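Local coordinates for protein glutathione S-transferase (Sulfitobacter, PDB 4GF0) that binds glutathione and, as a glutathione S-transferase homologue, probably catalyses conjugation of its thiol to electrophilic substrates, at residues L57-E60 with I64-E67; I19-E22 with P27-P30; T136-A141 with D176-A181. One frame throughout, in Å; residues are numbered along the deposited sequence.

How the contacts relate
Contacts 1 and 2 both belong to the thioredoxin-like N-terminal domain and reach the same four-stranded sheet. Their centres are about 12 Å apart, and they meet where Leu57 CD1 lies 4.3 Å from Ile21 CD1. Contact 1 leads directly to the ligand, since its Glu67 accepts a hydrogen bond from the amino group of glutathione, whereas the side chain of Ile21 in contact 2 stays about 13 Å from a bound glutathione. Contact 3 lies in the helical C-terminal domain, across the chain's centre from the other two; its centre is about 31 Å from that of contact 1 and about 29 Å from that of contact 2. The side chain of Asp176 there is about 10 Å from a bound glutathione.

Contact 1: residues L57-E60 with I64-E67; sequences LRLE and ILTE. With GSH (glutathione), chain D.
Leu65 and Leu57 face each other as an antiparallel hydrogen-bonded pair. Leu57 N donates to Leu65 O at 2.9 Å and Leu65 N to Leu57 O at 2.8 Å. Their side chains share one face of the sheet, where Leu65 CD1 also reaches Leu59 CD2 at 3.8 Å, the side chains of Leu59 and Leu65 crossing at about a right angle. Leu71 of helix 68-78 packs on both Leu57 and Leu65, and Ala93 of the second subunit on Leu65.

Ile64 works on the other face, in an antiparallel non-hydrogen-bonded pair with Arg58. Its CD1 sits over the centre of the Arg58 guanidinium, 3.6 Å from Arg58 CZ. The bend of the arginine chain at chi3 (-57°) folds the flat group back over this methyl, and Arg58 NH2 is hydrogen-bonded to Tyr7 OH.

Beyond the strand, Glu67 OE1 accepts a 2.8 Å hydrogen bond from GSH N1, while Lys51 makes a salt bridge with Glu67 OE2. The arrangement is the β-hairpin of the thioredoxin-like glutathione transferase domain, running into the N-cap of helix 68-78 at the site that holds the γ-glutamyl end of glutathione.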
ATOM      1  N   LEU A  57      -7.923  12.478   2.842  1.00 10.81           N
ATOM      2  CA  LEU A  57      -8.050  13.646   1.982  1.00 11.37           C
ATOM      3  C   LEU A  57      -9.512  13.884   1.677  1.00 12.07           C
ATOM      4  O   LEU A  57     -10.213  12.973   1.232  1.00 16.67           O
ATOM      5  CB  LEU A  57      -7.285  13.410   0.675  1.00 13.62           C
ATOM      6  CG  LEU A  57      -7.131  14.607  -0.267  1.00 14.04           C
ATOM      7  CD1 LEU A  57      -6.134  15.624   0.325  1.00 12.48           C
ATOM      8  CD2 LEU A  57      -6.677  14.113  -1.643  1.00 14.07           C
ATOM      9  N   ARG A  58      -9.983  15.107   1.911  1.00 14.03           N
ATOM     10  CA  ARG A  58     -11.344  15.439   1.553  1.00 12.82           C
ATOM     11  C   ARG A  58     -11.338  16.174   0.223  1.00 15.13           C
ATOM     12  O   ARG A  58     -10.659  17.199   0.063  1.00 16.64           O
ATOM     13  CB  ARG A  58     -12.002  16.320   2.621  1.00 14.30           C
ATOM     14  CG  ARG A  58     -13.427  16.717   2.259  1.00 16.78           C
ATOM     15  CD  ARG A  58     -14.011  17.728   3.241  1.00 28.48           C
ATOM     16  NE  ARG A  58     -13.984  17.205   4.602  1.00 36.75           N
ATOM     17  CZ  ARG A  58     -14.862  16.328   5.084  1.00 47.31           C
ATOM     18  NH1 ARG A  58     -15.844  15.874   4.312  1.00 51.58           N
ATOM     19  NH2 ARG A  58     -14.755  15.903   6.338  1.00 39.84           N
ATOM     20  N   LEU A  59     -12.103  15.655  -0.727  1.00 12.59           N
ATOM     21  CA  LEU A  59     -12.137  16.240  -2.068  1.00 12.44           C
ATOM     22  C   LEU A  59     -13.116  17.398  -2.117  1.00 16.30           C
ATOM     23  O   LEU A  59     -13.824  17.665  -1.142  1.00 17.09           O
ATOM     24  CB  LEU A  59     -12.522  15.180  -3.100  1.00 12.09           C
ATOM     25  CG  LEU A  59     -11.621  13.946  -3.119  1.00 11.85           C
ATOM     26  CD1 LEU A  59     -12.015  13.044  -4.295  1.00 14.21           C
ATOM     27  CD2 LEU A  59     -10.137  14.324  -3.178  1.00 12.49           C
ATOM     28  N   GLU A  60     -13.160  18.083  -3.258  1.00 13.50           N
ATOM     29  CA  GLU A  60     -14.017  19.250  -3.415  1.00 15.74           C
ATOM     30  C   GLU A  60     -15.492  18.905  -3.262  1.00 23.34           C
ATOM     31  O   GLU A  60     -16.294  19.765  -2.888  1.00 24.14           O
ATOM     32  CB  GLU A  60     -13.760  19.933  -4.766  1.00 14.41           C
ATOM     33  CG  GLU A  60     -12.347  20.489  -4.929  1.00 16.00           C
ATOM     34  CD  GLU A  60     -12.013  20.786  -6.387  1.00 25.88           C
ATOM     35  OE1 GLU A  60     -12.487  20.023  -7.259  1.00 25.23           O
ATOM     36  OE2 GLU A  60     -11.290  21.778  -6.664  1.00 21.52           O
ATOM     37  N   ILE A  64     -14.199  11.438   0.960  1.00 13.31           N
ATOM     38  CA  ILE A  64     -12.966  11.205   1.715  1.00 12.74           C
ATOM     39  C   ILE A  64     -12.191  10.057   1.080  1.00 14.30           C
ATOM     40  O   ILE A  64     -12.749   8.976   0.854  1.00 16.04           O
ATOM     41  CB  ILE A  64     -13.250  10.822   3.196  1.00 13.40           C
ATOM     42  CG1 ILE A  64     -14.131  11.873   3.885  1.00 20.21           C
ATOM     43  CG2 ILE A  64     -11.937  10.591   3.961  1.00 15.23           C
ATOM     44  CD1 ILE A  64     -13.441  13.206   4.133  1.00 24.03           C
ATOM     45  N   LEU A  65     -10.912  10.291   0.798  1.00 11.66           N
ATOM     46  CA  LEU A  65     -10.007   9.239   0.335  1.00 11.57           C
ATOM     47  C   LEU A  65      -8.990   8.908   1.422  1.00 11.81           C
ATOM     48  O   LEU A  65      -8.579   9.778   2.195  1.00 13.10           O
ATOM     49  CB  LEU A  65      -9.261   9.692  -0.918  1.00 10.90           C
ATOM     50  CG  LEU A  65     -10.127  10.074  -2.123  1.00 11.36           C
ATOM     51  CD1 LEU A  65      -9.221  10.656  -3.222  1.00 13.22           C
ATOM     52  CD2 LEU A  65     -10.874   8.856  -2.635  1.00 15.42           C
ATOM     53  N   THR A  66      -8.589   7.646   1.478  1.00 10.49           N
ATOM     54  CA  THR A  66      -7.545   7.209   2.407  1.00 10.75           C
ATOM     55  C   THR A  66      -6.494   6.384   1.686  1.00 14.75           C
ATOM     56  O   THR A  66      -6.713   5.962   0.542  1.00 15.58           O
ATOM     57  CB  THR A  66      -8.100   6.340   3.546  1.00 13.97           C
ATOM     58  OG1 THR A  66      -8.689   5.152   2.996  1.00 14.72           O
ATOM     59  CG2 THR A  66      -9.152   7.109   4.347  1.00 16.97           C
ATOM     60  N   GLU A  67      -5.394   6.130   2.407  1.00 12.31           N
ATOM     61  CA  GLU A  67      -4.211   5.349   1.985  1.00 11.29           C
ATOM     62  C   GLU A  67      -3.219   6.195   1.206  1.00 10.96           C
ATOM     63  O   GLU A  67      -3.482   6.617   0.080  1.00 11.51           O
ATOM     64  CB  GLU A  67      -4.553   4.068   1.212  1.00 10.99           C
ATOM     65  CG  GLU A  67      -5.425   3.077   1.988  1.00 13.45           C
ATOM     66  CD  GLU A  67      -4.711   2.440   3.173  1.00 19.61           C
ATOM     67  OE1 GLU A  67      -3.458   2.372   3.174  1.00 17.97           O
ATOM     68  OE2 GLU A  67      -5.412   1.989   4.106  1.00 16.80           O
TER
HETATM   69  N1  GSH D 302      -1.574   2.136   5.208  1.00 17.62           N
HETATM   70  CA1 GSH D 302      -1.793   3.468   5.725  1.00 18.42           C
HETATM   71  C1  GSH D 302      -1.334   4.483   4.727  1.00 20.22           C
HETATM   72  O11 GSH D 302      -1.952   5.576   4.603  1.00 14.13           O
HETATM   73  O12 GSH D 302      -0.312   4.260   4.024  1.00 17.94           O
HETATM   74  CB1 GSH D 302      -1.001   3.670   6.995  1.00 17.64           C
HETATM   75  CG1 GSH D 302      -1.621   4.858   7.734  1.00 13.14           C
HETATM   76  CD1 GSH D 302      -1.031   4.937   9.147  1.00 16.92           C
HETATM   77  OE1 GSH D 302      -0.886   3.923   9.830  1.00 15.45           O
HETATM   78  N2  GSH D 302      -0.640   6.242   9.670  1.00 16.71           N
HETATM   79  CA2 GSH D 302      -0.094   6.337  11.002  1.00 17.77           C
HETATM   80  C2  GSH D 302      -1.244   6.556  11.949  1.00 19.24           C
HETATM   81  O2  GSH D 302      -2.253   7.145  11.583  1.00 17.38           O
HETATM   82  CB2 GSH D 302       0.863   7.481  11.110  1.00 18.11           C
HETATM   83  SG2 GSH D 302       2.310   7.155  10.118  1.00 22.17           S
HETATM   84  N3  GSH D 302      -1.195   6.057  13.317  1.00 16.98           N
HETATM   85  CA3 GSH D 302      -2.334   6.308  14.192  1.00 15.92           C
HETATM   86  C3  GSH D 302      -2.627   5.116  15.069  1.00 25.11           C
HETATM   87  O31 GSH D 302      -2.165   3.977  14.773  1.00 22.91           O
HETATM   88  O32 GSH D 302      -3.359   5.252  16.101  1.00 22.34           O

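Contact 2: residues I19-E22 with P27-P30; sequences IAIE and PYQP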
ATOM      1  N   ILE A  19       3.611  16.935   0.687  1.00 12.83           N
ATOM      2  CA  ILE A  19       4.737  17.221  -0.194  1.00 12.52           C
ATOM      3  C   ILE A  19       4.309  17.125  -1.657  1.00 12.85           C
ATOM      4  O   ILE A  19       4.650  17.990  -2.463  1.00 11.82           O
ATOM      5  CB  ILE A  19       5.897  16.277   0.092  1.00 11.83           C
ATOM      6  CG1 ILE A  19       6.479  16.629   1.461  1.00 12.28           C
ATOM      7  CG2 ILE A  19       6.992  16.405  -0.989  1.00 13.63           C
ATOM      8  CD1 ILE A  19       7.475  15.578   2.008  1.00 13.64           C
ATOM      9  N   ALA A  20       3.552  16.087  -1.998  1.00 11.21           N
ATOM     10  CA  ALA A  20       3.085  15.934  -3.370  1.00 13.80           C
ATOM     11  C   ALA A  20       2.159  17.067  -3.794  1.00 11.16           C
ATOM     12  O   ALA A  20       2.237  17.542  -4.932  1.00 10.90           O
ATOM     13  CB  ALA A  20       2.403  14.586  -3.564  1.00  9.22           C
ATOM     14  N   ILE A  21       1.285  17.502  -2.888  1.00  9.38           N
ATOM     15  CA  ILE A  21       0.372  18.588  -3.210  1.00  9.50           C
ATOM     16  C   ILE A  21       1.162  19.867  -3.459  1.00 12.78           C
ATOM     17  O   ILE A  21       0.841  20.639  -4.364  1.00 13.73           O
ATOM     18  CB  ILE A  21      -0.676  18.815  -2.105  1.00 10.57           C
ATOM     19  CG1 ILE A  21      -1.545  17.562  -1.970  1.00 10.73           C
ATOM     20  CG2 ILE A  21      -1.581  19.982  -2.496  1.00 12.51           C
ATOM     21  CD1 ILE A  21      -2.492  17.570  -0.769  1.00 14.62           C
ATOM     22  N   GLU A  22       2.209  20.085  -2.665  1.00 11.77           N
ATOM     23  CA  GLU A  22       3.082  21.233  -2.889  1.00 13.87           C
ATOM     24  C   GLU A  22       3.785  21.152  -4.245  1.00 13.72           C
ATOM     25  O   GLU A  22       3.907  22.159  -4.952  1.00 14.40           O
ATOM     26  CB  GLU A  22       4.131  21.354  -1.774  1.00 15.01           C
ATOM     27  CG  GLU A  22       3.555  21.522  -0.374  1.00 15.34           C
ATOM     28  CD  GLU A  22       3.091  22.934  -0.075  1.00 24.29           C
ATOM     29  OE1 GLU A  22       3.238  23.825  -0.945  1.00 25.94           O
ATOM     30  OE2 GLU A  22       2.582  23.161   1.048  1.00 21.74           O
ATOM     31  N   PRO A  27      -3.456  24.618  -4.170  1.00 17.85           N
ATOM     32  CA  PRO A  27      -3.778  25.112  -2.829  1.00 18.50           C
ATOM     33  C   PRO A  27      -4.464  23.990  -2.056  1.00 18.78           C
ATOM     34  O   PRO A  27      -5.158  23.164  -2.647  1.00 17.77           O
ATOM     35  CB  PRO A  27      -4.752  26.264  -3.099  1.00 25.51           C
ATOM     36  CG  PRO A  27      -5.411  25.899  -4.401  1.00 24.69           C
ATOM     37  CD  PRO A  27      -4.367  25.140  -5.204  1.00 20.47           C
ATOM     38  N   TYR A  28      -4.235  23.923  -0.751  1.00 14.39           N
ATOM     39  CA  TYR A  28      -4.906  22.933   0.066  1.00 13.87           C
ATOM     40  C   TYR A  28      -4.960  23.442   1.487  1.00 19.28           C
ATOM     41  O   TYR A  28      -4.255  24.394   1.848  1.00 19.32           O
ATOM     42  CB  TYR A  28      -4.208  21.557   0.015  1.00 10.95           C
ATOM     43  CG  TYR A  28      -2.833  21.507   0.655  1.00 12.29           C
ATOM     44  CD1 TYR A  28      -1.750  22.168   0.089  1.00 17.03           C
ATOM     45  CD2 TYR A  28      -2.612  20.771   1.806  1.00 17.92           C
ATOM     46  CE1 TYR A  28      -0.485  22.102   0.670  1.00 17.76           C
ATOM     47  CE2 TYR A  28      -1.354  20.698   2.381  1.00 17.68           C
ATOM     48  CZ  TYR A  28      -0.305  21.366   1.813  1.00 16.25           C
ATOM     49  OH  TYR A  28       0.943  21.295   2.394  1.00 20.69           O
ATOM     50  N   GLN A  29      -5.813  22.798   2.268  1.00 14.42           N
ATOM     51  CA  GLN A  29      -6.043  23.146   3.657  1.00 18.55           C
ATOM     52  C   GLN A  29      -5.596  21.978   4.516  1.00 16.69           C
ATOM     53  O   GLN A  29      -6.229  20.921   4.501  1.00 17.94           O
ATOM     54  CB  GLN A  29      -7.537  23.374   3.884  1.00 21.85           C
ATOM     55  CG  GLN A  29      -8.152  24.469   3.036  1.00 33.83           C
ATOM     56  CD  GLN A  29      -8.097  25.820   3.708  1.00 44.77           C
ATOM     57  OE1 GLN A  29      -7.362  26.015   4.677  1.00 46.72           O
ATOM     58  NE2 GLN A  29      -8.887  26.762   3.205  1.00 54.06           N
ATOM     59  N   PRO A  30      -4.499  22.161   5.263  1.00 18.34           N
ATOM     60  CA  PRO A  30      -4.033  21.115   6.185  1.00 19.29           C
ATOM     61  C   PRO A  30      -4.804  21.147   7.510  1.00 17.49           C
ATOM     62  O   PRO A  30      -5.010  22.225   8.078  1.00 20.46           O
ATOM     63  CB  PRO A  30      -2.568  21.492   6.443  1.00 24.53           C
ATOM     64  CG  PRO A  30      -2.247  22.612   5.478  1.00 27.03           C
ATOM     65  CD  PRO A  30      -3.541  23.272   5.148  1.00 23.98           C
TER
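Ile21 is the first residue of segment 19-22 to touch the strand across from it, laying its branched side chain over one face of the Tyr28 ring. Its CA-CB bond points toward the strand, and its two branches share the ring: CG2 approaches the near rim, 3.4 Å from Tyr28 CD1, while Ile21 CD1 stands 4.1 Å from Tyr28 CD2. With CG2 anti to the backbone N and CG1 beside it (chi1 -63°), the two branches spread along the ring.

Glu22, next along the helix, meets the same tyrosine at its hydroxyl end. Its chain bends at chi2 (-79°), which brings the carboxylate to the edge of the ring, CD lying in the ring plane and the two flat groups turned 79° apart. Tyr28 OH donates to Glu22 OE2 at 2.8 Å, arriving on the anti side of that oxygen and tilted from the carboxylate plane. The same oxygen forms a salt bridge with Lys205, so OE2 is gripped by two partners; the lysine charge would be expected to favour the ionised carboxylate. The tyrosine thus has an apolar face and a polar tip, both engaged by consecutive helix residues.

Strand 28-32 pairs with strand 4-8 through backbone bonds of Gln29 to Leu4 and Leu6. Helix 14-23 packing on the second strand in this way is characteristic of the β-α-β unit that opens the thioredoxin fold of glutathione transferases.

Contact 3: residues T136-A141 with D176-A181; sequences TMAACA and DGVDTA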
ATOM      1  N   THR A 136      15.005  -4.537  11.586  1.00 22.25           N
ATOM      2  CA  THR A 136      14.095  -4.637  10.447  1.00 22.77           C
ATOM      3  C   THR A 136      14.167  -3.395   9.555  1.00 24.38           C
ATOM      4  O   THR A 136      14.092  -3.501   8.332  1.00 20.70           O
ATOM      5  CB  THR A 136      12.629  -4.890  10.866  1.00 21.65           C
ATOM      6  OG1 THR A 136      12.167  -3.809  11.685  1.00 22.90           O
ATOM      7  CG2 THR A 136      12.514  -6.197  11.628  1.00 20.81           C
ATOM      8  N   MET A 137      14.306  -2.221  10.163  1.00 22.92           N
ATOM      9  CA  MET A 137      14.423  -0.986   9.386  1.00 18.95           C
ATOM     10  C   MET A 137      15.760  -0.898   8.655  1.00 19.54           C
ATOM     11  O   MET A 137      15.833  -0.357   7.552  1.00 19.78           O
ATOM     12  CB  MET A 137      14.212   0.255  10.266  1.00 23.20           C
ATOM     13  CG  MET A 137      12.772   0.440  10.739  1.00 20.11           C
ATOM     14  SD  MET A 137      11.565   0.728   9.417  1.00 22.00           S
ATOM     15  CE  MET A 137      11.938   2.419   8.978  1.00 22.29           C
ATOM     16  N   ALA A 138      16.816  -1.438   9.260  1.00 20.85           N
ATOM     17  CA  ALA A 138      18.115  -1.455   8.600  1.00 22.11           C
ATOM     18  C   ALA A 138      18.045  -2.360   7.375  1.00 21.03           C
ATOM     19  O   ALA A 138      18.606  -2.042   6.317  1.00 24.20           O
ATOM     20  CB  ALA A 138      19.198  -1.938   9.547  1.00 23.89           C
ATOM     21  N   ALA A 139      17.343  -3.482   7.510  1.00 21.72           N
ATOM     22  CA  ALA A 139      17.202  -4.417   6.400  1.00 20.44           C
ATOM     23  C   ALA A 139      16.393  -3.766   5.286  1.00 19.02           C
ATOM     24  O   ALA A 139      16.689  -3.947   4.098  1.00 18.76           O
ATOM     25  CB  ALA A 139      16.550  -5.735   6.860  1.00 23.38           C
ATOM     26  N   CYS A 140      15.382  -2.988   5.662  1.00 18.35           N
ATOM     27  CA  CYS A 140      14.605  -2.253   4.672  1.00 16.98           C
ATOM     28  C   CYS A 140      15.475  -1.206   3.990  1.00 17.87           C
ATOM     29  O   CYS A 140      15.422  -1.046   2.766  1.00 16.45           O
ATOM     30  CB  CYS A 140      13.381  -1.599   5.315  1.00 16.99           C
ATOM     31  SG  CYS A 140      12.075  -2.794   5.709  1.00 22.69           S
ATOM     32  N   ALA A 141      16.278  -0.499   4.779  1.00 17.85           N
ATOM     33  CA  ALA A 141      17.161   0.520   4.214  1.00 19.23           C
ATOM     34  C   ALA A 141      18.172  -0.108   3.251  1.00 18.56           C
ATOM     35  O   ALA A 141      18.490   0.476   2.204  1.00 20.82           O
ATOM     36  CB  ALA A 141      17.860   1.296   5.306  1.00 22.37           C
ATOM     37  N   ASP A 176      14.606   5.432  14.525  1.00 24.20           N
ATOM     38  CA  ASP A 176      14.403   4.000  14.702  1.00 26.51           C
ATOM     39  C   ASP A 176      15.711   3.265  14.986  1.00 27.50           C
ATOM     40  O   ASP A 176      15.721   2.043  15.103  1.00 26.42           O
ATOM     41  CB  ASP A 176      13.694   3.377  13.482  1.00 21.90           C
ATOM     42  CG  ASP A 176      12.214   3.729  13.415  1.00 29.70           C
ATOM     43  OD1 ASP A 176      11.697   4.340  14.375  1.00 29.99           O
ATOM     44  OD2 ASP A 176      11.559   3.390  12.403  1.00 27.45           O
ATOM     45  N   GLY A 177      16.810   4.007  15.089  1.00 25.05           N
ATOM     46  CA  GLY A 177      18.094   3.415  15.420  1.00 27.78           C
ATOM     47  C   GLY A 177      18.941   2.982  14.232  1.00 33.47           C
ATOM     48  O   GLY A 177      19.824   2.127  14.379  1.00 28.29           O
ATOM     49  N   VAL A 178      18.685   3.572  13.063  1.00 26.87           N
ATOM     50  CA  VAL A 178      19.448   3.288  11.846  1.00 26.06           C
ATOM     51  C   VAL A 178      20.146   4.560  11.358  1.00 28.52           C
ATOM     52  O   VAL A 178      19.504   5.601  11.214  1.00 33.65           O
ATOM     53  CB  VAL A 178      18.528   2.776  10.715  1.00 22.57           C
ATOM     54  CG1 VAL A 178      19.345   2.439   9.464  1.00 28.44           C
ATOM     55  CG2 VAL A 178      17.734   1.555  11.172  1.00 25.26           C
ATOM     56  N   ASP A 179      21.453   4.485  11.113  1.00 25.58           N
ATOM     57  CA  ASP A 179      22.190   5.647  10.609  1.00 29.78           C
ATOM     58  C   ASP A 179      21.945   5.802   9.112  1.00 25.38           C
ATOM     59  O   ASP A 179      22.400   4.971   8.333  1.00 29.78           O
ATOM     60  CB  ASP A 179      23.697   5.478  10.842  1.00 36.04           C
ATOM     61  CG  ASP A 179      24.122   5.809  12.259  1.00 37.89           C
ATOM     62  OD1 ASP A 179      23.600   6.794  12.821  1.00 34.38           O
ATOM     63  OD2 ASP A 179      24.989   5.088  12.806  1.00 38.85           O
ATOM     64  N   THR A 180      21.234   6.851   8.704  1.00 28.44           N
ATOM     65  CA  THR A 180      21.029   7.084   7.275  1.00 24.85           C
ATOM     66  C   THR A 180      22.364   7.300   6.568  1.00 22.26           C
ATOM     67  O   THR A 180      22.538   6.935   5.405  1.00 26.56           O
ATOM     68  CB  THR A 180      20.065   8.258   7.001  1.00 27.44           C
ATOM     69  OG1 THR A 180      20.638   9.482   7.477  1.00 31.23           O
ATOM     70  CG2 THR A 180      18.750   8.015   7.710  1.00 30.75           C
ATOM     71  N   ALA A 181      23.306   7.881   7.300  1.00 23.88           N
ATOM     72  CA  ALA A 181      24.653   8.140   6.803  1.00 27.36           C
ATOM     73  C   ALA A 181      25.375   6.881   6.316  1.00 26.69           C
ATOM     74  O   ALA A 181      26.314   6.961   5.522  1.00 24.93           O
ATOM     75  CB  ALA A 181      25.465   8.811   7.879  1.00 26.82           C
TER
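Val178 inserts its CG2 methyl against the helix at Met137 and Ala138, 3.7 Å from the backbone N of Ala138 and 3.9 Å from Met137 CB. Ala138 CB completes the apolar patch at 4.1 Å from Val178 CG2. The valine's CG2 lies beside its own backbone N and CG1 anti to it (chi1 -178°), which leaves CG1 near Ala138 CA while CG2 takes the closer approach.

Two residues earlier in the loop, Asp176 meets the bent chain of Met137 at a slant. Folded at both chi2 (-64°) and chi3 (-74°), the methionine curls round so that two of its carbons, CG and CE, rest against the one oxygen Asp176 OD2, each at 3.6 Å.

What fixes that carboxylate lies outside the two segments: Asp176 OD1 makes a salt bridge with Lys113, and OD2 is hydrogen-bonded to His110 ND1 at the end of helix 89-111. His110 also touches Met137, and Tyr183 touches both Val178 and Ala141. The contact joins the connection between helices 162-170 and 184-194 to the long helix 123-148 in the all-helical C-terminal domain of the glutathione transferase fold.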